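Local coordinates for MSHA biogenesis protein MshE (Vibrio cholerae, PDB 5HTL) that binds the bacterial second messenger cyclic di-GMP with high affinity through its MshEN domain and serves in the biogenesis of the MSHA pilus, at the interface of chains A and B. Coordinates in Å, arbitrary orientation; residue numbers count along the deposited sequence, not the author numbering. Chains: chain A/B, MSHA biogenesis protein MshE.

Contact 1: the interface of chains A and B. Residues chain A 5-7, 61-62, 109, 112; chain B 112-113, 116.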
ATOM      1  N   LYS A   5     -12.298   2.706   7.530  1.00 52.51           N
ATOM      2  CA  LYS A   5     -11.450   1.795   6.766  1.00 47.75           C
ATOM      3  C   LYS A   5      -9.912   1.998   6.848  1.00 42.50           C
ATOM      4  O   LYS A   5      -9.226   1.081   7.299  1.00 38.17           O
ATOM      5  CB  LYS A   5     -11.955   1.652   5.324  1.00 52.40           C
ATOM      6  CG  LYS A   5     -12.914   0.481   5.132  1.00 53.81           C
ATOM      7  CD  LYS A   5     -14.298   0.948   4.722  1.00 52.24           C
ATOM      8  CE  LYS A   5     -15.286   0.846   5.871  1.00 54.03           C
ATOM      9  NZ  LYS A   5     -16.327   1.907   5.774  1.00 53.05           N
ATOM     10  N   LEU A   6      -9.337   3.145   6.460  1.00 47.45           N
ATOM     11  CA  LEU A   6      -9.989   4.371   5.982  1.00 44.74           C
ATOM     12  C   LEU A   6      -8.994   5.305   5.294  1.00 41.27           C
ATOM     13  O   LEU A   6      -8.057   5.812   5.906  1.00 49.50           O
ATOM     14  CB  LEU A   6     -10.650   5.145   7.120  1.00 50.38           C
ATOM     15  CG  LEU A   6     -10.191   4.812   8.534  1.00 41.93           C
ATOM     16  CD1 LEU A   6      -8.741   5.208   8.727  1.00 37.86           C
ATOM     17  CD2 LEU A   6     -11.113   5.501   9.489  1.00 26.53           C
ATOM     18  N   ARG A   7      -9.215   5.546   4.016  1.00 30.11           N
ATOM     19  CA  ARG A   7      -8.447   6.536   3.291  1.00 18.29           C
ATOM     20  C   ARG A   7      -9.099   7.893   3.508  1.00 14.09           C
ATOM     21  O   ARG A   7     -10.254   7.969   3.941  1.00 16.07           O
ATOM     22  CB  ARG A   7      -8.510   6.189   1.811  1.00 17.38           C
ATOM     23  CG  ARG A   7      -9.935   6.239   1.293  1.00 16.43           C
ATOM     24  CD  ARG A   7     -10.098   5.519  -0.024  1.00 14.63           C
ATOM     25  NE  ARG A   7     -10.039   4.078   0.181  1.00 16.77           N
ATOM     26  CZ  ARG A   7     -10.350   3.179  -0.743  1.00 16.71           C
ATOM     27  NH1 ARG A   7     -10.750   3.577  -1.945  1.00 15.55           N
ATOM     28  NH2 ARG A   7     -10.274   1.884  -0.458  1.00 18.85           N
ATOM     29  N   GLN A  61      -3.569   9.002  -1.989  1.00 12.78           N
ATOM     30  CA  GLN A  61      -4.706   8.527  -1.200  1.00 11.82           C
ATOM     31  C   GLN A  61      -4.540   7.098  -0.694  1.00 12.24           C
ATOM     32  O   GLN A  61      -4.846   6.787   0.465  1.00 14.61           O
ATOM     33  CB  GLN A  61      -5.984   8.613  -2.028  1.00 14.08           C
ATOM     34  CG  GLN A  61      -7.213   8.194  -1.238  1.00 13.41           C
ATOM     35  CD  GLN A  61      -8.449   8.026  -2.088  1.00 11.04           C
ATOM     36  OE1 GLN A  61      -8.409   7.393  -3.148  1.00 14.70           O
ATOM     37  NE2 GLN A  61      -9.565   8.585  -1.624  1.00 12.97           N
ATOM     38  N   LEU A  62      -4.081   6.214  -1.580  1.00 11.05           N
ATOM     39  CA  LEU A  62      -3.955   4.797  -1.277  1.00 12.14           C
ATOM     40  C   LEU A  62      -2.602   4.401  -0.686  1.00 11.04           C
ATOM     41  O   LEU A  62      -2.365   3.219  -0.416  1.00 12.45           O
ATOM     42  CB  LEU A  62      -4.234   3.989  -2.541  1.00 13.04           C
ATOM     43  CG  LEU A  62      -5.606   4.262  -3.169  1.00 13.51           C
ATOM     44  CD1 LEU A  62      -5.752   3.469  -4.473  1.00 14.47           C
ATOM     45  CD2 LEU A  62      -6.720   3.933  -2.160  1.00 14.43           C
ATOM     46  N   PRO A 109      -5.980   0.420  -8.554  1.00 14.88           N
ATOM     47  CA  PRO A 109      -5.873  -0.332  -7.299  1.00 19.04           C
ATOM     48  C   PRO A 109      -7.040  -0.054  -6.337  1.00 18.35           C
ATOM     49  O   PRO A 109      -7.196  -0.785  -5.365  1.00 25.24           O
ATOM     50  CB  PRO A 109      -4.535   0.149  -6.709  1.00 17.60           C
ATOM     51  CG  PRO A 109      -4.218   1.407  -7.432  1.00 19.12           C
ATOM     52  CD  PRO A 109      -4.828   1.302  -8.783  1.00 15.51           C
ATOM     53  N   LEU A 112     -12.057  -2.569  -6.005  1.00 15.54           N
ATOM     54  CA  LEU A 112     -12.155  -3.671  -5.057  1.00 15.53           C
ATOM     55  C   LEU A 112     -12.795  -4.910  -5.661  1.00 15.13           C
ATOM     56  O   LEU A 112     -12.516  -6.030  -5.239  1.00 16.16           O
ATOM     57  CB  LEU A 112     -12.919  -3.223  -3.812  1.00 16.15           C
ATOM     58  CG  LEU A 112     -12.234  -2.101  -3.027  1.00 20.03           C
ATOM     59  CD1 LEU A 112     -12.991  -1.785  -1.744  1.00 27.01           C
ATOM     60  CD2 LEU A 112     -10.793  -2.484  -2.725  1.00 23.66           C
TER
ATOM     61  N   LEU B 112      -2.826   0.184   3.697  1.00 13.69           N
ATOM     62  CA  LEU B 112      -4.252   0.470   3.766  1.00 14.03           C
ATOM     63  C   LEU B 112      -5.105  -0.781   3.593  1.00 18.01           C
ATOM     64  O   LEU B 112      -6.098  -0.985   4.296  1.00 16.24           O
ATOM     65  CB  LEU B 112      -4.626   1.499   2.693  1.00 17.09           C
ATOM     66  CG  LEU B 112      -6.111   1.846   2.587  1.00 21.13           C
ATOM     67  CD1 LEU B 112      -6.614   2.491   3.894  1.00 18.45           C
ATOM     68  CD2 LEU B 112      -6.406   2.726   1.353  1.00 23.18           C
ATOM     69  N   PHE B 113      -4.735  -1.623   2.645  1.00 15.42           N
ATOM     70  CA  PHE B 113      -5.575  -2.779   2.368  1.00 15.81           C
ATOM     71  C   PHE B 113      -5.498  -3.828   3.471  1.00 15.26           C
ATOM     72  O   PHE B 113      -6.503  -4.462   3.803  1.00 18.26           O
ATOM     73  CB  PHE B 113      -5.306  -3.319   0.964  1.00 21.61           C
ATOM     74  CG  PHE B 113      -5.636  -2.328  -0.114  1.00 18.59           C
ATOM     75  CD1 PHE B 113      -6.870  -1.690  -0.125  1.00 25.05           C
ATOM     76  CD2 PHE B 113      -4.705  -1.998  -1.084  1.00 32.16           C
ATOM     77  CE1 PHE B 113      -7.185  -0.759  -1.097  1.00 31.66           C
ATOM     78  CE2 PHE B 113      -5.009  -1.067  -2.064  1.00 31.47           C
ATOM     79  CZ  PHE B 113      -6.250  -0.446  -2.068  1.00 30.42           C
ATOM     80  N   GLU B 116      -7.783  -2.489   6.207  1.00 14.27           N
ATOM     81  CA  GLU B 116      -9.167  -2.796   5.854  1.00 16.63           C
ATOM     82  C   GLU B 116      -9.498  -4.269   6.118  1.00 15.53           C
ATOM     83  O   GLU B 116     -10.563  -4.594   6.644  1.00 16.33           O
ATOM     84  CB  GLU B 116      -9.422  -2.419   4.387  1.00 17.17           C
ATOM     85  CG  GLU B 116      -9.369  -0.909   4.137  1.00 20.95           C
ATOM     86  CD  GLU B 116      -9.459  -0.538   2.667  1.00 37.69           C
ATOM     87  OE1 GLU B 116      -9.368  -1.448   1.816  1.00 48.79           O
ATOM     88  OE2 GLU B 116      -9.627   0.664   2.362  1.00 28.23           O
TER
HETATM   89  O   HOH W   1      -1.451   1.217   1.201  1.00 19.88           O
HETATM   90  O   HOH W   2     -10.111   3.177   3.095  1.00 23.82           O
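The guanidinium of A:Arg7 meets the carboxylate of B:Glu116 edge to edge, while one of its faces is covered over the centre by the methyl CD2 of A:Leu62, 3.9 Å above the plane. At the edge, NH2 of A:Arg7 gives a nearly straight hydrogen bond to OE2 of B:Glu116 (3.1 Å, 169° at H), received on the syn lone pair. The two planes lie 18° apart, so this salt bridge is nearly flat. The other carboxylate oxygen, OE1 of B:Glu116, lies in the plane of the B:Phe113 ring at its edge, within chain B; CZ of B:Phe113 comes within 3.4 Å of the backbone O of A:Pro109.

A:Arg7 places CG between its backbone N and carbonyl carbon (chi1 62°) and bends again at chi3, which folds NE back toward its own amide. NE and N then share water 2, and the water reaches OE2 of B:Glu116 at 2.7 Å, giving that oxygen a second polar partner. B:Leu112 fills the apolar side: its CD2 packs on CD2 of A:Leu62 at 3.7 Å. Water 1 joins O of A:Leu62 to N of B:Leu112. A:Lys5, poorly ordered, lies across the B:Glu116 chain.

A:Arg7 starts the stretch supplying the cyclic di-GMP pocket, which the salt bridge may link to this possibly crystal-only interface. In the fold, the first turns of helix 112-121 of chain B press against the N-terminal segment of chain A and the end of its helix 51-62.

Contact 2: the interface of chains A and B. Residues chain A 103, 128, 130; chain B 35-38.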
ATOM      1  N   ARG A 103       4.571  -8.363  -6.396  1.00 14.00           N
ATOM      2  CA  ARG A 103       4.345  -6.959  -6.651  1.00 14.24           C
ATOM      3  C   ARG A 103       3.472  -6.885  -7.893  1.00  8.66           C
ATOM      4  O   ARG A 103       3.813  -7.441  -8.925  1.00 12.87           O
ATOM      5  CB  ARG A 103       5.664  -6.229  -6.875  1.00 15.44           C
ATOM      6  CG  ARG A 103       5.498  -4.740  -7.192  1.00 15.39           C
ATOM      7  CD  ARG A 103       6.808  -3.973  -7.082  1.00 19.08           C
ATOM      8  NE  ARG A 103       7.254  -3.961  -5.697  1.00 19.84           N
ATOM      9  CZ  ARG A 103       8.264  -4.690  -5.233  1.00 17.12           C
ATOM     10  NH1 ARG A 103       8.974  -5.448  -6.059  1.00 19.93           N
ATOM     11  NH2 ARG A 103       8.580  -4.630  -3.947  1.00 20.39           N
ATOM     12  N   GLU A 128       1.828  -6.688  -3.048  1.00 16.47           N
ATOM     13  CA  GLU A 128       2.157  -5.284  -2.887  1.00 21.45           C
ATOM     14  C   GLU A 128       1.658  -4.594  -4.148  1.00 15.15           C
ATOM     15  O   GLU A 128       1.991  -5.031  -5.245  1.00 19.03           O
ATOM     16  CB  GLU A 128       3.670  -5.089  -2.768  1.00 17.18           C
ATOM     17  CG  GLU A 128       4.330  -5.796  -1.597  1.00 22.14           C
ATOM     18  CD  GLU A 128       5.833  -5.575  -1.579  1.00 34.69           C
ATOM     19  OE1 GLU A 128       6.558  -6.438  -1.044  1.00 40.98           O
ATOM     20  OE2 GLU A 128       6.287  -4.540  -2.113  1.00 43.31           O
ATOM     21  N   VAL A 130       1.124  -1.312  -6.809  1.00 10.87           N
ATOM     22  CA  VAL A 130       1.609  -0.048  -7.335  1.00 10.91           C
ATOM     23  C   VAL A 130       0.674   0.358  -8.466  1.00  9.89           C
ATOM     24  O   VAL A 130      -0.045  -0.472  -9.017  1.00 11.21           O
ATOM     25  CB  VAL A 130       3.077  -0.140  -7.822  1.00 12.34           C
ATOM     26  CG1 VAL A 130       4.001  -0.647  -6.704  1.00 13.78           C
ATOM     27  CG2 VAL A 130       3.202  -1.031  -9.036  1.00 12.96           C
TER
ATOM     28  N   THR B  35      10.904   0.842  -9.865  1.00 12.93           N
ATOM     29  CA  THR B  35      10.839  -0.468  -9.211  1.00 12.92           C
ATOM     30  C   THR B  35       9.495  -0.720  -8.533  1.00 11.29           C
ATOM     31  O   THR B  35       8.981  -1.841  -8.548  1.00 12.92           O
ATOM     32  CB  THR B  35      11.911  -0.657  -8.135  1.00 12.98           C
ATOM     33  OG1 THR B  35      11.661   0.258  -7.063  1.00 13.55           O
ATOM     34  CG2 THR B  35      13.313  -0.422  -8.674  1.00 16.40           C
ATOM     35  N   GLY B  36       8.924   0.307  -7.918  1.00 10.27           N
ATOM     36  CA  GLY B  36       7.737   0.108  -7.113  1.00 11.91           C
ATOM     37  C   GLY B  36       8.012  -0.382  -5.701  1.00 10.30           C
ATOM     38  O   GLY B  36       7.061  -0.605  -4.949  1.00 12.41           O
ATOM     39  N   ARG B  37       9.286  -0.546  -5.341  1.00  9.93           N
ATOM     40  CA  ARG B  37       9.621  -0.890  -3.960  1.00 10.70           C
ATOM     41  C   ARG B  37       9.245   0.264  -3.044  1.00 10.27           C
ATOM     42  O   ARG B  37       9.105   1.406  -3.497  1.00 11.27           O
ATOM     43  CB  ARG B  37      11.114  -1.216  -3.833  1.00 11.15           C
ATOM     44  CG  ARG B  37      11.513  -2.496  -4.594  1.00 12.48           C
ATOM     45  CD  ARG B  37      12.980  -2.841  -4.407  1.00 18.58           C
ATOM     46  NE  ARG B  37      13.275  -3.253  -3.037  1.00 19.89           N
ATOM     47  CZ  ARG B  37      14.338  -2.852  -2.339  1.00 23.00           C
ATOM     48  NH1 ARG B  37      14.515  -3.289  -1.109  1.00 21.67           N
ATOM     49  NH2 ARG B  37      15.222  -2.018  -2.870  1.00 30.24           N
ATOM     50  N   ARG B  38       9.097  -0.017  -1.754  1.00 11.26           N
ATOM     51  CA  ARG B  38       8.810   1.045  -0.794  1.00 10.33           C
ATOM     52  C   ARG B  38       9.941   2.067  -0.736  1.00  9.15           C
ATOM     53  O   ARG B  38      11.105   1.746  -1.009  1.00  9.87           O
ATOM     54  CB  ARG B  38       8.579   0.451   0.589  1.00 11.22           C
ATOM     55  CG  ARG B  38       7.397  -0.496   0.664  1.00 13.39           C
ATOM     56  CD  ARG B  38       7.222  -0.991   2.087  1.00 17.93           C
ATOM     57  NE  ARG B  38       6.189  -2.013   2.232  1.00 23.39           N
ATOM     58  CZ  ARG B  38       6.400  -3.313   2.058  1.00 27.84           C
ATOM     59  NH1 ARG B  38       7.606  -3.749   1.714  1.00 32.77           N
ATOM     60  NH2 ARG B  38       5.405  -4.179   2.213  1.00 31.45           N
TER
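Neighbouring strands 101-106 and 126-131 of chain A present side chains to the loop of chain B that runs from B:Thr35 to B:Arg38, between helices 22-32 and 39-45. A:Arg103 does much of the touching. Its CG is anti to the backbone N, and a bend at chi3 turns the guanidinium along the loop. CD comes to 3.4 Å from the backbone O of B:Thr35, and NE stands near the O of B:Gly36, a polar approach too long to count as a hydrogen bond.

Beyond this, the guanidinium is laid against the aliphatic part of B:Arg37. CG of B:Arg37 rests 3.6 Å above its plane, displaced toward the rim and closest to NH2. The two guanidinium planes are turned 78° from one another. NH2 of A:Arg103 and NE of B:Arg37 remain 5.0 Å apart, so the like charges are near without touching; the contact is made by a methylene on a flat face.

A:Glu128 probably offsets some of this positive charge. Its OE2 makes a salt bridge to NH2 of A:Arg103 within chain A, although the hydrogen bond in it is weak and bent. The other oxygen, OE1, faces NH1 of B:Arg38 at 4.0 Å, a long ionic pair in which carboxylate and guanidinium planes are 39° apart. The carboxylate thus lies between an arginine of its own chain and one of the partner.

Beside A:Arg103, CG1 of A:Val130 packs on CA of B:Gly36 at 3.8 Å. The loop is braced from within at its start: N of B:Arg37 donates to the side-chain hydroxyl OG1 of B:Thr35 at 3.0 Å, with 163° at H.

About 16 Å separates the C-alpha centres of contacts 1 and 2, which share no residue. Both belong to the same A-B interface, which departs from exact two-fold symmetry. Contact 1 uses the N-terminal segment and helical part of chain A, plus A:Pro109 and A:Leu112, against helix 112-121 of chain B; contact 2 sets chain A strands against a chain B interhelical loop. Both the helical and the strand-bearing parts of each chain therefore take part. Contact 1 carries a direct hydrogen bond and water bridges, contact 2 van der Waals contacts and a long ionic pair. Whether this pairing exists outside the crystal, the structure alone does not show.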